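Local coordinates for pyridine nucleotide-disulfide oxidoreductase-like protein (Myceliophthora thermophila, PDB 5MQ6) that uses FAD and NADPH to insert one oxygen atom beside a ketone carbonyl, turning ketones, polycyclic ones especially, into esters or lactones, at residues 334-346 and 356-370. Numbering follows the deposited sequence.
Sequences LNLDSYLTDAAEE and WTEMPAFSAVIGSPR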
# COMPACT_ATOMS: atom_id res chain seq x y z
N LEU A 334 16.98 7.53 -1.51
CA LEU A 334 16.99 8.95 -1.09
C LEU A 334 17.00 9.91 -2.29
O LEU A 334 16.24 10.84 -2.36
CB LEU A 334 18.20 9.16 -0.18
CG LEU A 334 18.03 8.66 1.26
CD1 LEU A 334 19.42 8.51 1.89
CD2 LEU A 334 17.26 9.70 2.04
N ASN A 335 17.82 9.60 -3.26
CA ASN A 335 17.88 10.36 -4.50
C ASN A 335 16.52 10.43 -5.21
O ASN A 335 16.04 11.50 -5.50
CB ASN A 335 18.96 9.74 -5.37
CG ASN A 335 19.19 10.52 -6.62
OD1 ASN A 335 18.59 10.28 -7.68
ND2 ASN A 335 20.05 11.50 -6.49
N LEU A 336 15.86 9.28 -5.40
CA LEU A 336 14.54 9.24 -5.97
C LEU A 336 13.54 10.09 -5.14
O LEU A 336 12.80 10.91 -5.67
CB LEU A 336 14.03 7.79 -6.06
CG LEU A 336 12.60 7.62 -6.51
CD1 LEU A 336 12.42 8.19 -7.94
CD2 LEU A 336 12.33 6.13 -6.54
N ASP A 337 13.50 9.85 -3.85
CA ASP A 337 12.52 10.52 -3.06
C ASP A 337 12.77 12.04 -2.99
O ASP A 337 11.82 12.77 -2.66
CB ASP A 337 12.54 9.98 -1.63
CG ASP A 337 11.19 10.14 -0.94
OD1 ASP A 337 10.14 9.70 -1.55
OD2 ASP A 337 11.20 10.69 0.23
N SER A 338 14.01 12.52 -3.23
CA SER A 338 14.27 13.96 -3.21
C SER A 338 13.49 14.68 -4.26
O SER A 338 13.17 15.85 -4.05
CB SER A 338 15.75 14.28 -3.36
OG SER A 338 16.29 13.95 -4.72
N TYR A 339 13.10 13.99 -5.36
CA TYR A 339 12.31 14.64 -6.41
C TYR A 339 10.85 14.74 -6.01
O TYR A 339 10.16 15.67 -6.35
CB TYR A 339 12.48 13.84 -7.74
CG TYR A 339 13.86 14.04 -8.30
CD1 TYR A 339 14.19 15.20 -9.09
CD2 TYR A 339 14.87 13.20 -7.96
CE1 TYR A 339 15.53 15.41 -9.53
CE2 TYR A 339 16.16 13.39 -8.39
CZ TYR A 339 16.52 14.49 -9.17
OH TYR A 339 17.85 14.58 -9.52
N LEU A 340 10.36 13.75 -5.30
CA LEU A 340 9.00 13.69 -4.88
C LEU A 340 8.70 14.51 -3.65
O LEU A 340 7.54 14.84 -3.39
CB LEU A 340 8.61 12.19 -4.60
CG LEU A 340 8.60 11.44 -5.90
CD1 LEU A 340 8.83 9.92 -5.71
CD2 LEU A 340 7.33 11.77 -6.70
N THR A 341 9.73 14.87 -2.89
CA THR A 341 9.57 15.75 -1.72
C THR A 341 9.96 17.20 -2.10
O THR A 341 10.09 18.10 -1.26
CB THR A 341 10.42 15.26 -0.54
OG1 THR A 341 11.81 15.13 -0.91
CG2 THR A 341 9.95 13.97 -0.07
N ASP A 342 10.14 17.44 -3.37
CA ASP A 342 10.47 18.80 -3.87
C ASP A 342 11.76 19.29 -3.20
O ASP A 342 11.86 20.40 -2.65
CB ASP A 342 9.27 19.73 -3.71
CG ASP A 342 9.47 21.13 -4.34
OD1 ASP A 342 10.23 21.23 -5.32
OD2 ASP A 342 8.85 22.13 -3.86
N ALA A 343 12.76 18.41 -3.21
CA ALA A 343 14.01 18.66 -2.51
C ALA A 343 15.25 18.38 -3.32
O ALA A 343 16.30 18.36 -2.74
CB ALA A 343 14.04 17.84 -1.26
N ALA A 344 15.16 18.19 -4.63
CA ALA A 344 16.33 17.82 -5.38
C ALA A 344 17.24 19.05 -5.44
O ALA A 344 16.79 20.12 -5.83
CB ALA A 344 15.96 17.33 -6.78
N GLU A 345 18.49 18.90 -4.99
CA GLU A 345 19.48 20.00 -5.09
C GLU A 345 20.05 20.25 -6.50
O GLU A 345 20.04 19.34 -7.35
CB GLU A 345 20.58 19.78 -4.07
CG GLU A 345 20.23 20.41 -2.71
CD GLU A 345 20.63 19.55 -1.53
OE1 GLU A 345 20.06 19.80 -0.43
OE2 GLU A 345 21.49 18.64 -1.68
N GLU A 346 20.61 21.45 -6.71
CA GLU A 346 20.65 22.14 -8.03
C GLU A 346 21.19 21.37 -9.23
O GLU A 346 20.54 21.31 -10.34
CB GLU A 346 21.41 23.50 -7.96
CG GLU A 346 20.76 24.57 -8.86
CD GLU A 346 20.33 24.06 -10.27
OE1 GLU A 346 21.24 23.85 -11.12
OE2 GLU A 346 19.10 23.84 -10.55
N TRP A 356 8.65 9.40 -12.21
CA TRP A 356 8.45 9.86 -10.85
C TRP A 356 9.25 11.13 -10.52
O TRP A 356 8.91 11.83 -9.61
CB TRP A 356 8.94 8.78 -9.87
CG TRP A 356 8.01 7.58 -9.73
CD1 TRP A 356 8.18 6.33 -10.28
CD2 TRP A 356 6.84 7.50 -8.90
NE1 TRP A 356 7.16 5.47 -9.83
CE2 TRP A 356 6.33 6.18 -9.00
CE3 TRP A 356 6.16 8.41 -8.10
CZ2 TRP A 356 5.17 5.76 -8.34
CZ3 TRP A 356 5.04 8.01 -7.45
CH2 TRP A 356 4.54 6.68 -7.57
N THR A 357 10.32 11.40 -11.27
CA THR A 357 11.19 12.55 -11.01
C THR A 357 10.68 13.84 -11.66
O THR A 357 11.37 14.87 -11.61
CB THR A 357 12.65 12.23 -11.42
OG1 THR A 357 12.76 12.07 -12.85
CG2 THR A 357 13.10 10.97 -10.80
N GLU A 358 9.48 13.80 -12.25
CA GLU A 358 8.89 14.90 -13.00
C GLU A 358 7.61 15.45 -12.38
O GLU A 358 6.80 16.10 -13.07
CB GLU A 358 8.56 14.48 -14.44
CG GLU A 358 9.76 14.23 -15.28
CD GLU A 358 9.44 13.76 -16.71
OE1 GLU A 358 9.81 14.45 -17.65
OE2 GLU A 358 8.84 12.74 -16.92
N MET A 359 7.42 15.17 -11.10
CA MET A 359 6.17 15.50 -10.41
C MET A 359 6.46 16.05 -8.98
O MET A 359 6.08 15.44 -7.96
CB MET A 359 5.28 14.26 -10.42
CG MET A 359 5.96 12.97 -10.08
SD MET A 359 4.71 11.64 -10.04
CE MET A 359 4.22 11.54 -11.74
N PRO A 360 7.15 17.20 -8.91
CA PRO A 360 7.52 17.80 -7.64
C PRO A 360 6.33 18.25 -6.78
O PRO A 360 6.47 18.34 -5.58
CB PRO A 360 8.40 19.01 -8.08
CG PRO A 360 7.75 19.41 -9.40
CD PRO A 360 7.50 18.07 -10.05
N ALA A 361 5.15 18.41 -7.37
CA ALA A 361 3.94 18.66 -6.57
C ALA A 361 3.43 17.44 -5.88
O ALA A 361 2.49 17.55 -5.05
CB ALA A 361 2.80 19.26 -7.40
N PHE A 362 3.99 16.26 -6.19
CA PHE A 362 3.66 15.10 -5.28
C PHE A 362 3.96 15.35 -3.80
O PHE A 362 3.33 14.76 -2.88
CB PHE A 362 4.27 13.79 -5.77
CG PHE A 362 3.52 12.55 -5.32
CD1 PHE A 362 2.27 12.24 -5.87
CD2 PHE A 362 4.10 11.67 -4.38
CE1 PHE A 362 1.57 11.08 -5.45
CE2 PHE A 362 3.41 10.55 -3.95
CZ PHE A 362 2.16 10.24 -4.51
N SER A 363 4.88 16.24 -3.55
CA SER A 363 5.24 16.67 -2.19
C SER A 363 4.02 17.24 -1.41
O SER A 363 4.01 17.27 -0.16
CB SER A 363 6.29 17.79 -2.34
OG SER A 363 5.71 18.90 -3.05
N ALA A 364 2.98 17.65 -2.14
CA ALA A 364 1.74 18.07 -1.51
C ALA A 364 1.26 17.03 -0.53
O ALA A 364 0.67 17.33 0.44
CB ALA A 364 0.63 18.32 -2.58
N VAL A 365 1.43 15.77 -0.87
CA VAL A 365 0.91 14.72 -0.02
C VAL A 365 1.96 14.00 0.76
O VAL A 365 1.59 13.29 1.66
CB VAL A 365 0.03 13.67 -0.69
CG1 VAL A 365 -1.35 14.27 -0.97
CG2 VAL A 365 0.71 13.06 -1.92
N ILE A 366 3.22 14.14 0.39
CA ILE A 366 4.35 13.49 1.06
C ILE A 366 5.07 14.36 2.10
O ILE A 366 5.47 13.86 3.15
CB ILE A 366 5.37 13.02 -0.02
CG1 ILE A 366 4.74 11.94 -0.85
CG2 ILE A 366 6.63 12.58 0.59
CD1 ILE A 366 4.03 10.90 -0.04
N GLY A 367 5.17 15.67 1.84
CA GLY A 367 5.98 16.55 2.68
C GLY A 367 7.11 17.09 1.83
O GLY A 367 7.42 16.54 0.78
N SER A 368 7.76 18.12 2.29
CA SER A 368 8.97 18.64 1.70
C SER A 368 9.81 19.21 2.79
O SER A 368 9.25 19.85 3.62
CB SER A 368 8.63 19.82 0.75
OG SER A 368 9.79 20.33 0.13
N PRO A 369 11.14 19.02 2.79
CA PRO A 369 11.91 19.75 3.81
C PRO A 369 12.28 21.16 3.43
O PRO A 369 13.12 21.80 4.11
CB PRO A 369 13.21 18.95 3.90
CG PRO A 369 13.41 18.39 2.50
CD PRO A 369 12.01 18.15 1.99
N ARG A 370 11.78 21.68 2.33
CA ARG A 370 12.38 22.86 1.79
C ARG A 370 11.58 24.10 2.03
O ARG A 370 12.06 25.17 1.68
CB ARG A 370 12.51 22.66 0.30
CG ARG A 370 13.53 23.51 -0.34
CD ARG A 370 13.05 23.87 -1.69
NE ARG A 370 13.53 22.95 -2.68
CZ ARG A 370 13.03 22.86 -3.91
NH1 ARG A 370 11.95 23.60 -4.27
NH2 ARG A 370 13.58 22.00 -4.79
O HOH W 1 9.31 14.28 -9.02
O HOH W 2 6.50 21.53 -2.26
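Leu340, late in helix 328-340, fits among Trp356, Met359 and Phe362 of a run of short 3-10 turns and loop that folds back beside it, in a Baeyer-Villiger monooxygenase of the two-dinucleotide-binding flavoprotein type. Its branched end suits a site with several walls: CD2 lies 3.8 Å from CE3 at the edge of the Trp356 indole and also meets Met359 CG and Phe362 CB. The Trp356 side chain comes within about 6 Å of FAD at nearest approach, and its NE1 bonds to the backbone O of Asp133, an FAD-binding residue. Nearby, Thr357 sets CB over one face of the Tyr339 ring in a CH-pi contact, 4.2 Å from the centroid; threonine suits the place because CB and the methyl CG2 pack on the ring while OG1 bonds to Asp354 O. A water donates to Trp356 O at 2.6 Å, accepts from Met359 N and donates weakly to Tyr339 O.

Further along the chain, Asp342 extends CG anti to its backbone N (chi1 -174°), which brings OD1 to NH1 of Arg370 at 3.1 Å in a salt bridge. Carboxylate and guanidinium planes stand 66° apart, so the charges meet without a flat two-pronged pairing. An aspartate can serve several partners here, since OD2 bonds to His371 and takes a proton from a second water, which also donates to Ser363 OG. Serine suits position 368 because one hydroxyl both donates to Thr341 O and accepts from Arg370 N, closing an ST turn. An alanine here would probably leave Thr341 O without its hydroxyl donor and the Arg370 backbone freer to shift. Ser368 OG meets Thr341 O nearly end-on, at a C=O...donor angle of 163° and a short 2.6 Å.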